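Local coordinates for PhnB protein (Bacillus cereus, PDB 3OMS) that is of unproven function but belongs to the glyoxalase superfamily and may be a PhnB-type 3-demethylubiquinone-9 3-methyltransferase, at residues A[14-19]-A[69-74]; A[39-44]-A[53-58]; A[83-88]-A[130-135]; A[106-111]-A[122-127]. All blocks are in the same frame, centred on the assembly; numbering follows the deposited sequence. Where two conformers were deposited one is given.

Contact 1. Residues A[14-19]-A[69-74]; sequences FLMFEG and IDSYVN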
loop_
_atom_site.group_PDB
_atom_site.type_symbol
_atom_site.label_atom_id
_atom_site.label_comp_id
_atom_site.label_asym_id
_atom_site.label_seq_id
_atom_site.Cartn_x
_atom_site.Cartn_y
_atom_site.Cartn_z
ATOM N N PHE A 14 2.453 -4.123 -2.700
ATOM C CA PHE A 14 3.433 -4.381 -3.748
ATOM C C PHE A 14 4.134 -3.042 -4.041
ATOM O O PHE A 14 3.492 -2.023 -4.429
ATOM C CB PHE A 14 2.729 -4.876 -4.994
ATOM C CG PHE A 14 3.622 -5.349 -6.131
ATOM C CD1 PHE A 14 3.614 -6.690 -6.514
ATOM C CD2 PHE A 14 4.361 -4.440 -6.905
ATOM C CE1 PHE A 14 4.367 -7.136 -7.575
ATOM C CE2 PHE A 14 5.105 -4.889 -7.977
ATOM C CZ PHE A 14 5.082 -6.268 -8.306
ATOM N N LEU A 15 5.448 -3.031 -3.818
ATOM C CA LEU A 15 6.241 -1.828 -3.966
ATOM C C LEU A 15 7.140 -1.902 -5.211
ATOM O O LEU A 15 7.909 -2.853 -5.396
ATOM C CB LEU A 15 7.060 -1.591 -2.684
ATOM C CG LEU A 15 6.348 -1.122 -1.404
ATOM C CD1 LEU A 15 5.342 -2.130 -0.788
ATOM C CD2 LEU A 15 7.422 -0.746 -0.358
HETATM N N MSE A 16 7.038 -0.876 -6.077
HETATM C CA MSE A 16 7.843 -0.785 -7.240
HETATM C C MSE A 16 8.906 0.320 -7.095
HETATM O O MSE A 16 8.574 1.522 -7.065
HETATM C CB MSE A 16 6.954 -0.514 -8.453
HETATM C CG MSE A 16 7.701 -0.454 -9.770
HETATM SE SE MSE A 16 6.490 -0.419 -11.304
HETATM C CE MSE A 16 5.702 1.269 -10.913
ATOM N N PHE A 17 10.157 -0.140 -7.043
ATOM C CA PHE A 17 11.359 0.662 -6.938
ATOM C C PHE A 17 11.996 0.779 -8.317
ATOM O O PHE A 17 11.534 0.147 -9.287
ATOM C CB PHE A 17 12.347 0.011 -5.921
ATOM C CG PHE A 17 11.854 -0.033 -4.524
ATOM C CD1 PHE A 17 12.089 1.012 -3.658
ATOM C CD2 PHE A 17 11.188 -1.159 -4.028
ATOM C CE1 PHE A 17 11.633 0.949 -2.315
ATOM C CE2 PHE A 17 10.728 -1.223 -2.744
ATOM C CZ PHE A 17 10.957 -0.142 -1.856
ATOM N N GLU A 18 13.033 1.624 -8.447
ATOM C CA GLU A 18 13.817 1.698 -9.694
ATOM C C GLU A 18 15.318 1.452 -9.452
ATOM O O GLU A 18 16.175 2.191 -9.958
ATOM C CB GLU A 18 13.584 3.051 -10.428
ATOM C CG GLU A 18 12.121 3.187 -10.897
ATOM C CD GLU A 18 11.804 4.451 -11.664
ATOM O OE1 GLU A 18 12.685 5.335 -11.814
ATOM O OE2 GLU A 18 10.648 4.514 -12.144
ATOM N N GLY A 19 15.634 0.404 -8.699
ATOM C CA GLY A 19 17.032 0.049 -8.445
ATOM C C GLY A 19 17.360 -0.183 -6.993
ATOM O O GLY A 19 18.406 -0.715 -6.704
ATOM N N ILE A 69 9.546 -5.103 -6.616
ATOM C CA ILE A 69 10.345 -5.259 -7.797
ATOM C C ILE A 69 11.211 -4.015 -8.005
ATOM O O ILE A 69 10.905 -2.966 -7.443
ATOM C CB ILE A 69 9.492 -5.429 -9.084
ATOM C CG1 ILE A 69 8.765 -4.110 -9.443
ATOM C CG2 ILE A 69 8.506 -6.610 -8.987
ATOM C CD1 ILE A 69 7.930 -4.161 -10.706
ATOM N N ASP A 70 12.241 -4.143 -8.866
ATOM C CA ASP A 70 12.913 -3.004 -9.498
ATOM C C ASP A 70 12.382 -2.929 -10.905
ATOM O O ASP A 70 12.623 -3.834 -11.756
ATOM C CB ASP A 70 14.435 -3.176 -9.523
ATOM C CG ASP A 70 15.074 -2.932 -8.193
ATOM O OD1 ASP A 70 14.718 -1.951 -7.526
ATOM O OD2 ASP A 70 16.002 -3.694 -7.816
ATOM N N SER A 71 11.609 -1.880 -11.166
ATOM C CA SER A 71 11.068 -1.660 -12.495
ATOM C C SER A 71 12.148 -1.584 -13.612
ATOM O O SER A 71 13.113 -0.840 -13.497
ATOM C CB SER A 71 10.256 -0.373 -12.532
ATOM O OG SER A 71 9.757 -0.225 -13.845
ATOM N N TYR A 72 11.969 -2.329 -14.696
ATOM C CA TYR A 72 12.901 -2.178 -15.850
ATOM C C TYR A 72 12.605 -0.949 -16.729
ATOM O O TYR A 72 13.303 -0.706 -17.710
ATOM C CB TYR A 72 12.989 -3.461 -16.688
ATOM C CG TYR A 72 11.739 -3.828 -17.434
ATOM C CD1 TYR A 72 11.525 -3.375 -18.729
ATOM C CD2 TYR A 72 10.776 -4.640 -16.852
ATOM C CE1 TYR A 72 10.393 -3.725 -19.429
ATOM C CE2 TYR A 72 9.630 -5.003 -17.537
ATOM C CZ TYR A 72 9.439 -4.534 -18.829
ATOM O OH TYR A 72 8.310 -4.876 -19.537
ATOM N N VAL A 73 11.578 -0.186 -16.376
ATOM C CA VAL A 73 11.204 1.035 -17.087
ATOM C C VAL A 73 11.281 2.175 -16.097
ATOM O O VAL A 73 10.820 2.026 -14.968
ATOM C CB VAL A 73 9.733 0.943 -17.547
ATOM C CG1 VAL A 73 9.217 2.317 -18.048
ATOM C CG2 VAL A 73 9.566 -0.155 -18.591
ATOM N N ASN A 74 11.817 3.317 -16.511
ATOM C CA ASN A 74 11.774 4.512 -15.670
ATOM C C ASN A 74 10.406 5.152 -15.799
ATOM O O ASN A 74 9.958 5.423 -16.908
ATOM C CB ASN A 74 12.821 5.536 -16.104
ATOM C CG ASN A 74 14.245 5.073 -15.838
ATOM O OD1 ASN A 74 15.040 5.010 -16.773
ATOM N ND2 ASN A 74 14.567 4.728 -14.568
HETATM O O HOH W 1 17.644 -3.759 -5.705
#
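M16 pairs with I69 and F17 with D70 in parallel register, joining the first and last strands of a βαβββ module, the unit from which glyoxalase-family folds are built. Backbone bonds run from I69 N to L15 O, from F17 N to I69 O and from S71 N to F17 O, the last one 2.8 Å long. On the face of M16, the I69 side chain meets two neighbours. Its CG2 approaches F14 CZ to 3.5 Å while CD1 lies in plane at the edge of the F14 ring, and CG1 runs beside M16 CG at 3.8 Å, the two chains pointing the same way. M16 CG, anti to its backbone N (chi1 -178°), also touches S71 CB. W123 of the second subunit packs on M16, and F14 and L15 carry the sheet into that subunit. On the F17 face the buried D70 carboxylate is well satisfied. G19 N meets OD1 at 2.8 Å from above the carboxylate plane, A21 N also bonds OD1, and V54 N bonds OD2. E18 has H75 N as its stronger partner through OE2; its OE1 takes a weak, 3.4 Å bond from N74 ND2, with the carboxylate and amide planes 61° apart.

Contact 2. Residues A[39-44]-A[53-58]; sequences SISRYD and TVIHAT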
loop_
_atom_site.group_PDB
_atom_site.type_symbol
_atom_site.label_atom_id
_atom_site.label_comp_id
_atom_site.label_asym_id
_atom_site.label_seq_id
_atom_site.Cartn_x
_atom_site.Cartn_y
_atom_site.Cartn_z
ATOM N N SER A 39 11.925 -14.795 -0.859
ATOM C CA SER A 39 12.403 -15.163 -2.195
ATOM C C SER A 39 12.885 -13.934 -2.918
ATOM O O SER A 39 12.356 -12.827 -2.701
ATOM C CB SER A 39 11.307 -15.846 -3.017
ATOM O OG SER A 39 10.160 -15.031 -3.196
ATOM N N ILE A 40 13.876 -14.102 -3.784
ATOM C CA ILE A 40 14.376 -12.948 -4.562
ATOM C C ILE A 40 14.966 -13.460 -5.855
ATOM O O ILE A 40 15.764 -14.418 -5.838
ATOM C CB ILE A 40 15.431 -12.126 -3.757
ATOM C CG1 ILE A 40 16.030 -10.985 -4.615
ATOM C CG2 ILE A 40 16.570 -13.063 -3.238
ATOM C CD1 ILE A 40 16.774 -9.911 -3.817
ATOM N N SER A 41 14.536 -12.902 -6.989
ATOM C CA SER A 41 15.204 -13.181 -8.268
ATOM C C SER A 41 15.696 -11.861 -8.853
ATOM O O SER A 41 15.046 -10.818 -8.697
ATOM C CB SER A 41 14.280 -13.899 -9.249
ATOM O OG SER A 41 13.034 -13.240 -9.292
ATOM N N ARG A 42 16.879 -11.915 -9.476
ATOM C CA ARG A 42 17.602 -10.744 -9.970
ATOM C C ARG A 42 17.917 -10.901 -11.442
ATOM O O ARG A 42 18.179 -12.009 -11.901
ATOM C CB ARG A 42 18.927 -10.609 -9.238
ATOM C CG ARG A 42 18.799 -10.511 -7.741
ATOM C CD ARG A 42 20.140 -10.215 -7.106
ATOM N NE ARG A 42 20.066 -10.252 -5.648
ATOM C CZ ARG A 42 20.199 -11.360 -4.910
ATOM N NH1 ARG A 42 20.371 -12.536 -5.491
ATOM N NH2 ARG A 42 20.141 -11.294 -3.576
ATOM N N TYR A 43 17.927 -9.780 -12.162
ATOM C CA TYR A 43 18.160 -9.784 -13.586
ATOM C C TYR A 43 19.591 -10.206 -13.844
ATOM O O TYR A 43 20.514 -9.701 -13.186
ATOM C CB TYR A 43 17.907 -8.391 -14.191
ATOM C CG TYR A 43 16.437 -8.072 -14.330
ATOM C CD1 TYR A 43 15.663 -8.688 -15.326
ATOM C CD2 TYR A 43 15.814 -7.219 -13.437
ATOM C CE1 TYR A 43 14.333 -8.399 -15.461
ATOM C CE2 TYR A 43 14.470 -6.927 -13.546
ATOM C CZ TYR A 43 13.740 -7.517 -14.562
ATOM O OH TYR A 43 12.407 -7.228 -14.650
ATOM N N ASP A 44 19.763 -11.125 -14.780
ATOM C CA ASP A 44 21.111 -11.460 -15.276
ATOM C C ASP A 44 21.563 -10.448 -16.339
ATOM O O ASP A 44 20.955 -9.385 -16.485
ATOM C CB ASP A 44 21.146 -12.899 -15.818
ATOM C CG ASP A 44 20.345 -13.063 -17.091
ATOM O OD1 ASP A 44 19.848 -14.179 -17.307
ATOM O OD2 ASP A 44 20.182 -12.072 -17.850
ATOM N N THR A 53 19.546 -6.099 -10.407
ATOM C CA THR A 53 18.322 -5.530 -9.850
ATOM C C THR A 53 17.242 -6.618 -9.712
ATOM O O THR A 53 17.324 -7.687 -10.348
ATOM C CB THR A 53 17.776 -4.331 -10.690
ATOM O OG1 THR A 53 17.282 -4.815 -11.948
ATOM C CG2 THR A 53 18.884 -3.266 -10.875
ATOM N N VAL A 54 16.222 -6.324 -8.907
ATOM C CA VAL A 54 15.191 -7.316 -8.560
ATOM C C VAL A 54 14.127 -7.486 -9.657
ATOM O O VAL A 54 13.383 -6.542 -10.008
ATOM C CB VAL A 54 14.534 -6.961 -7.228
ATOM C CG1 VAL A 54 13.318 -7.893 -6.880
ATOM C CG2 VAL A 54 15.584 -6.994 -6.094
ATOM N N ILE A 55 14.037 -8.698 -10.183
ATOM C CA ILE A 55 12.920 -9.086 -11.016
ATOM C C ILE A 55 11.637 -9.131 -10.178
ATOM O O ILE A 55 10.628 -8.487 -10.495
ATOM C CB ILE A 55 13.115 -10.485 -11.645
ATOM C CG1 ILE A 55 14.412 -10.590 -12.463
ATOM C CG2 ILE A 55 11.935 -10.833 -12.552
ATOM C CD1 ILE A 55 14.658 -12.049 -13.019
ATOM N N HIS A 56 11.684 -9.926 -9.111
ATOM C CA HIS A 56 10.596 -10.009 -8.149
ATOM C C HIS A 56 11.189 -10.489 -6.835
ATOM O O HIS A 56 12.138 -11.277 -6.851
ATOM C CB HIS A 56 9.468 -10.933 -8.648
ATOM C CG HIS A 56 9.887 -12.351 -8.908
ATOM N ND1 HIS A 56 10.015 -13.287 -7.901
ATOM C CD2 HIS A 56 10.171 -13.001 -10.062
ATOM C CE1 HIS A 56 10.379 -14.446 -8.423
ATOM N NE2 HIS A 56 10.480 -14.300 -9.733
ATOM N N ALA A 57 10.637 -10.002 -5.731
ATOM C CA ALA A 57 11.003 -10.471 -4.389
ATOM C C ALA A 57 9.789 -10.430 -3.472
ATOM O O ALA A 57 8.920 -9.533 -3.601
ATOM C CB ALA A 57 12.156 -9.622 -3.806
ATOM N N THR A 58 9.730 -11.403 -2.555
ATOM C CA THR A 58 8.699 -11.488 -1.514
ATOM C C THR A 58 9.399 -11.457 -0.190
ATOM O O THR A 58 10.427 -12.095 -0.008
ATOM C CB THR A 58 7.874 -12.762 -1.619
ATOM O OG1 THR A 58 7.172 -12.751 -2.863
ATOM C CG2 THR A 58 6.889 -12.959 -0.408
HETATM O O HOH W 2 9.926 -13.678 -5.391
HETATM O O HOH W 3 11.269 -6.278 -12.235
#
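S39 faces T58 and S41 faces H56 as hydrogen-bonded pairs of an antiparallel hairpin, interrupted by a classic beta bulge in which I55 and H56 both lie opposite S41. The bulge divides the work of S41's backbone: its N donates to H56 O at 2.9 Å, whereas its O accepts from I55 N through a bond bent to 136°. Past the extra residue the register is displaced by one, R42 pairs with V54, and Y43 N donates to T53 O at 2.8 Å.

The tight packing falls in two places. On the face of I40, V54 and A57, I40 CB rests 4.1 Å from A57 CB, and I40 CD1 meets V54 CG2 at 3.9 Å, the two side chains crossing at about a right angle; M25 of helix 21-29 covers I40 and A57. At the margin of this face R42 is exposed, and its NH2 forms a salt bridge to E22. At the bulge, I55 CG1, anti to its own carbonyl carbon (chi1 -56°), stands over the centre of the Y43 ring, 3.5 Å from the centroid and nearly on the ring normal, a close CH-pi contact.

The looser side is that of S39 and H56, where a water bonds S39 OG at 2.6 Å; its link to the exposed imidazole of H56, which has two conformers, is doubtful. Beside the CH-pi contact of I55 with Y43, T53 OG1, which is bonded to K50 O, approaches the edge of the phenol ring, 3.2 Å from Y43 CD2.

Contact 3. Residues A[83-88]-A[130-135]; sequences MSLYVT and VSWQLT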
loop_
_atom_site.group_PDB
_atom_site.type_symbol
_atom_site.label_atom_id
_atom_site.label_comp_id
_atom_site.label_asym_id
_atom_site.label_seq_id
_atom_site.Cartn_x
_atom_site.Cartn_y
_atom_site.Cartn_z
HETATM N N MSE A 83 -0.959 6.432 -0.444
HETATM C CA MSE A 83 -0.986 5.068 0.122
HETATM C C MSE A 83 0.224 4.913 0.988
HETATM O O MSE A 83 1.372 5.009 0.477
HETATM C CB MSE A 83 -1.016 3.979 -0.937
HETATM C CG MSE A 83 -1.413 2.610 -0.287
HETATM SE SE MSE A 83 -1.404 1.212 -1.598
HETATM C CE MSE A 83 -2.823 1.925 -2.783
ATOM N N SER A 84 -0.040 4.760 2.296
ATOM C CA SER A 84 0.997 4.653 3.327
ATOM C C SER A 84 0.886 3.347 4.150
ATOM O O SER A 84 -0.135 2.614 4.106
ATOM C CB SER A 84 0.957 5.860 4.262
ATOM O OG SER A 84 -0.296 5.978 4.924
ATOM N N LEU A 85 1.966 3.065 4.858
ATOM C CA LEU A 85 2.041 1.922 5.746
ATOM C C LEU A 85 1.918 2.388 7.206
ATOM O O LEU A 85 2.770 3.113 7.712
ATOM C CB LEU A 85 3.333 1.158 5.492
ATOM C CG LEU A 85 3.510 0.638 4.053
ATOM C CD1 LEU A 85 4.923 -0.008 3.938
ATOM C CD2 LEU A 85 2.429 -0.329 3.644
ATOM N N TYR A 86 0.830 1.984 7.837
ATOM C CA TYR A 86 0.469 2.417 9.153
ATOM C C TYR A 86 0.915 1.337 10.133
ATOM O O TYR A 86 0.401 0.194 10.091
ATOM C CB TYR A 86 -1.021 2.632 9.183
ATOM C CG TYR A 86 -1.603 3.209 10.426
ATOM C CD1 TYR A 86 -1.801 4.575 10.548
ATOM C CD2 TYR A 86 -1.985 2.381 11.498
ATOM C CE1 TYR A 86 -2.363 5.114 11.710
ATOM C CE2 TYR A 86 -2.568 2.930 12.646
ATOM C CZ TYR A 86 -2.711 4.291 12.741
ATOM O OH TYR A 86 -3.286 4.821 13.856
ATOM N N VAL A 87 1.850 1.718 11.007
ATOM C CA VAL A 87 2.455 0.770 11.930
ATOM C C VAL A 87 1.981 0.989 13.347
ATOM O O VAL A 87 2.057 2.081 13.862
ATOM C CB VAL A 87 3.993 0.854 11.941
ATOM C CG1 VAL A 87 4.582 -0.356 12.820
ATOM C CG2 VAL A 87 4.574 0.796 10.519
ATOM N N THR A 88 1.493 -0.053 13.996
ATOM C CA THR A 88 1.105 0.087 15.390
ATOM C C THR A 88 2.181 -0.629 16.227
ATOM O O THR A 88 2.522 -1.756 15.972
ATOM C CB THR A 88 -0.319 -0.410 15.652
ATOM O OG1 THR A 88 -0.325 -1.835 15.574
ATOM C CG2 THR A 88 -1.301 0.197 14.627
ATOM N N VAL A 130 8.942 6.000 0.451
ATOM C CA VAL A 130 7.807 5.229 0.960
ATOM C C VAL A 130 7.256 5.874 2.235
ATOM O O VAL A 130 8.045 6.263 3.122
ATOM C CB VAL A 130 8.176 3.766 1.265
ATOM C CG1 VAL A 130 6.959 3.019 1.969
ATOM C CG2 VAL A 130 8.564 3.073 -0.029
ATOM N N SER A 131 5.936 6.077 2.286
ATOM C CA SER A 131 5.312 6.823 3.404
ATOM C C SER A 131 4.877 5.866 4.524
ATOM O O SER A 131 4.127 4.854 4.297
ATOM C CB SER A 131 4.120 7.586 2.909
ATOM O OG SER A 131 3.737 8.643 3.771
ATOM N N TRP A 132 5.320 6.213 5.731
ATOM C CA TRP A 132 5.061 5.437 6.935
ATOM C C TRP A 132 4.418 6.299 8.032
ATOM O O TRP A 132 4.855 7.449 8.315
ATOM C CB TRP A 132 6.367 4.918 7.490
ATOM C CG TRP A 132 7.137 3.957 6.660
ATOM C CD1 TRP A 132 8.027 4.268 5.691
ATOM C CD2 TRP A 132 7.140 2.524 6.768
ATOM N NE1 TRP A 132 8.599 3.132 5.189
ATOM C CE2 TRP A 132 8.057 2.040 5.813
ATOM C CE3 TRP A 132 6.468 1.612 7.581
ATOM C CZ2 TRP A 132 8.335 0.676 5.651
ATOM C CZ3 TRP A 132 6.706 0.250 7.389
ATOM C CH2 TRP A 132 7.656 -0.202 6.445
ATOM N N GLN A 133 3.391 5.724 8.669
ATOM C CA GLN A 133 2.767 6.331 9.840
ATOM C C GLN A 133 3.016 5.371 10.977
ATOM O O GLN A 133 2.951 4.137 10.831
ATOM C CB GLN A 133 1.251 6.509 9.709
ATOM C CG GLN A 133 0.811 7.468 8.603
ATOM C CD GLN A 133 -0.689 7.591 8.558
ATOM O OE1 GLN A 133 -1.320 8.012 9.534
ATOM N NE2 GLN A 133 -1.285 7.197 7.429
ATOM N N LEU A 134 3.331 5.925 12.126
ATOM C CA LEU A 134 3.648 5.094 13.286
ATOM C C LEU A 134 2.860 5.589 14.462
ATOM O O LEU A 134 2.764 6.786 14.667
ATOM C CB LEU A 134 5.127 5.153 13.584
ATOM C CG LEU A 134 6.036 4.507 12.543
ATOM C CD1 LEU A 134 6.398 5.516 11.464
ATOM C CD2 LEU A 134 7.241 4.005 13.285
ATOM N N THR A 135 2.249 4.656 15.200
ATOM C CA THR A 135 1.508 5.025 16.368
ATOM C C THR A 135 1.693 4.007 17.489
ATOM O O THR A 135 2.079 2.875 17.245
ATOM C CB THR A 135 0.041 5.211 16.032
ATOM O OG1 THR A 135 -0.580 5.938 17.103
ATOM C CG2 THR A 135 -0.629 3.826 15.800
HETATM O O HOH W 4 4.036 5.729 0.135
#
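Q133 lies across from Y86 in a parallel strand pair, and its side chain threads between Y86 and S84 on the same face of the sheet. Its CB sits 3.7 Å from Y86 CD1. CG, anti to the carbonyl carbon (chi1 -64°), carries the chain past S84 OG, and CD comes to the edge of the Y86 ring, in the ring plane, with the amide turned 89° to it. At the tip the two branches part: OE1 stays by the ring, 3.6 Å from Y86 CD1, while NE2 donates to S84 OG at 3.0 Å. That bond lies almost in the amide plane and helps to set the rotation of the amide group. F14 of the second subunit packs on both Q133 and S84. Farther along the same face, T135 CG2 approaches Y86 OH to 3.4 Å, and T135 OG1 is bonded to S118 OG and K120 O.

The opposite face is apolar and buried. L85 CD1 stands over the six-membered ring of W132, 3.8 Å from its centroid, and V87 CG2 meets the same ring at its edge, 3.6 Å from CE3. The indole NH is satisfied by D126 OD2. Between the faces, L85 N and V87 N donate to S131 O and Q133 O, and Q133 N and T135 N to L85 O and V87 O. Residues 83-87 also pair antiparallel with a strand of the second subunit, which extends the sheet across the interface. Side-by-side parallel strands that are first and last in the module, here twisted by 26°, are the arrangement expected of the βαβββ module of the glyoxalase superfamily.

Contact 4. Residues A[106-111]-A[122-127]; sequences GAILMP and GWLNDK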
loop_
_atom_site.group_PDB
_atom_site.type_symbol
_atom_site.label_atom_id
_atom_site.label_comp_id
_atom_site.label_asym_id
_atom_site.label_seq_id
_atom_site.Cartn_x
_atom_site.Cartn_y
_atom_site.Cartn_z
ATOM N N GLY A 106 15.207 10.782 5.266
ATOM C CA GLY A 106 13.782 10.834 4.911
ATOM C C GLY A 106 13.247 12.240 5.031
ATOM O O GLY A 106 13.993 13.203 5.060
ATOM N N ALA A 107 11.933 12.364 5.024
ATOM C CA ALA A 107 11.269 13.633 5.051
ATOM C C ALA A 107 10.185 13.502 6.118
ATOM O O ALA A 107 9.426 12.540 6.123
ATOM C CB ALA A 107 10.647 14.002 3.619
ATOM N N ILE A 108 10.145 14.443 7.061
ATOM C CA ILE A 108 9.143 14.367 8.112
ATOM C C ILE A 108 7.875 15.074 7.683
ATOM O O ILE A 108 7.900 16.235 7.286
ATOM C CB ILE A 108 9.645 14.999 9.415
ATOM C CG1 ILE A 108 10.979 14.377 9.838
ATOM C CG2 ILE A 108 8.599 14.882 10.518
ATOM C CD1 ILE A 108 11.001 12.820 10.008
ATOM N N LEU A 109 6.752 14.393 7.806
ATOM C CA LEU A 109 5.476 14.998 7.487
ATOM C C LEU A 109 4.800 15.514 8.777
ATOM O O LEU A 109 4.277 16.635 8.809
ATOM C CB LEU A 109 4.610 13.990 6.748
ATOM C CG LEU A 109 5.210 13.467 5.440
ATOM C CD1 LEU A 109 4.235 12.527 4.678
ATOM C CD2 LEU A 109 5.559 14.730 4.597
HETATM N N MSE A 110 4.793 14.658 9.806
HETATM C CA MSE A 110 4.406 15.011 11.166
HETATM C C MSE A 110 5.417 14.405 12.137
HETATM O O MSE A 110 5.590 13.167 12.192
HETATM C CB MSE A 110 2.976 14.522 11.490
HETATM C CG MSE A 110 1.969 15.183 10.561
HETATM SE SE MSE A 110 0.145 14.485 10.852
HETATM C CE MSE A 110 -0.182 15.384 12.514
ATOM N N PRO A 111 6.095 15.268 12.897
ATOM C CA PRO A 111 7.133 14.763 13.771
ATOM C C PRO A 111 6.555 13.867 14.848
ATOM O O PRO A 111 5.386 14.039 15.249
ATOM C CB PRO A 111 7.712 16.033 14.374
ATOM C CG PRO A 111 6.647 17.014 14.328
ATOM C CD PRO A 111 5.947 16.730 13.030
ATOM N N GLY A 122 3.640 9.637 14.547
ATOM C CA GLY A 122 4.432 10.381 13.575
ATOM C C GLY A 122 4.188 9.891 12.182
ATOM O O GLY A 122 3.697 8.755 11.972
ATOM N N TRP A 123 4.576 10.711 11.211
ATOM C CA TRP A 123 4.341 10.398 9.795
ATOM C C TRP A 123 5.547 10.910 9.031
ATOM O O TRP A 123 5.984 12.042 9.212
ATOM C CB TRP A 123 3.063 11.083 9.293
ATOM C CG TRP A 123 2.501 10.569 8.006
ATOM C CD1 TRP A 123 3.135 9.860 7.044
ATOM C CD2 TRP A 123 1.152 10.737 7.550
ATOM N NE1 TRP A 123 2.283 9.607 5.992
ATOM C CE2 TRP A 123 1.057 10.135 6.283
ATOM C CE3 TRP A 123 0.008 11.326 8.105
ATOM C CZ2 TRP A 123 -0.163 10.060 5.567
ATOM C CZ3 TRP A 123 -1.197 11.296 7.370
ATOM C CH2 TRP A 123 -1.261 10.663 6.116
ATOM N N LEU A 124 6.124 10.047 8.219
ATOM C CA LEU A 124 7.290 10.423 7.426
ATOM C C LEU A 124 7.294 9.723 6.089
ATOM O O LEU A 124 6.487 8.781 5.866
ATOM C CB LEU A 124 8.565 10.035 8.183
ATOM C CG LEU A 124 8.757 8.592 8.709
ATOM C CD1 LEU A 124 9.127 7.670 7.515
ATOM C CD2 LEU A 124 9.883 8.573 9.756
ATOM N N ASN A 125 8.174 10.191 5.203
ATOM C CA ASN A 125 8.611 9.410 4.046
ATOM C C ASN A 125 10.000 8.931 4.272
ATOM O O ASN A 125 10.843 9.692 4.733
ATOM C CB ASN A 125 8.601 10.264 2.773
ATOM C CG ASN A 125 7.222 10.800 2.407
ATOM O OD1 ASN A 125 7.125 11.922 1.874
ATOM N ND2 ASN A 125 6.189 10.014 2.575
ATOM N N ASP A 126 10.274 7.661 4.017
ATOM C CA ASP A 126 11.628 7.175 4.232
ATOM C C ASP A 126 12.552 7.606 3.070
ATOM O O ASP A 126 12.144 8.308 2.120
ATOM C CB ASP A 126 11.612 5.667 4.513
ATOM C CG ASP A 126 11.237 4.847 3.296
ATOM O OD1 ASP A 126 11.316 5.426 2.176
ATOM O OD2 ASP A 126 10.920 3.638 3.486
ATOM N N LYS A 127 13.807 7.222 3.158
ATOM C CA LYS A 127 14.808 7.622 2.177
ATOM C C LYS A 127 14.460 7.153 0.759
ATOM O O LYS A 127 15.059 7.614 -0.205
ATOM C CB LYS A 127 16.202 7.113 2.561
ATOM C CG LYS A 127 16.427 5.596 2.507
ATOM C CD LYS A 127 17.846 5.205 2.887
ATOM C CE LYS A 127 18.111 5.273 4.405
ATOM N NZ LYS A 127 17.425 4.303 5.324
#
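W123 O is gripped by two amides, L109 N at 2.8 Å and M110 N at 2.9 Å, which reach it from the same face of the carbonyl plane. This is a classic beta bulge: L109 and M110 both stand opposite W123. M110 O returns the pairing, accepting from W123 N on a lone pair. Before the bulge, A107 and N125 exchange both backbone bonds in a regular hydrogen-bonded pair. The extra residue puts L109 against the indole, where CD1 lies over the face of the five-membered ring, 4.0 Å from its centroid; the same methyl is 3.8 Å from N125 ND2. M110, a selenomethionine, comes obliquely to the six-membered ring, its SE 4.2 Å from W123 CE3. W123 CG is anti to its backbone N (chi1 -164°), and the indole NE1 is bonded to S131 OG. On the reverse face I108 CD1 meets L124 CB at 4.1 Å. There L124 packs on F99, L102 and A103 of helix 92-103, which backs the sheet, while I108 also touches A103. Strand 107-111 forms the outer edge within the chain, and strand 121-125 runs between it and strand 131-136.

Contacts 1 and 3 are the equivalent parallel pairings, first strand with last, of two four-stranded sheets of the same strand order. Contacts 2 and 4 are antiparallel pairings at the outer edges of those sheets, and each contains a classic bulge. Contact 3 is the buried core member, rich in apolar and amide packing, and like contact 1 it is continued by strands of the second subunit. Contact 1 is only partly buried and ends in the hydrogen-bonded carboxylate of D70. Contact 2 is a surface hairpin that no other chain touches, linked to contact 1 by D70 and V54; contact 4, partly buried, is tied to contact 3 by W123 and S131.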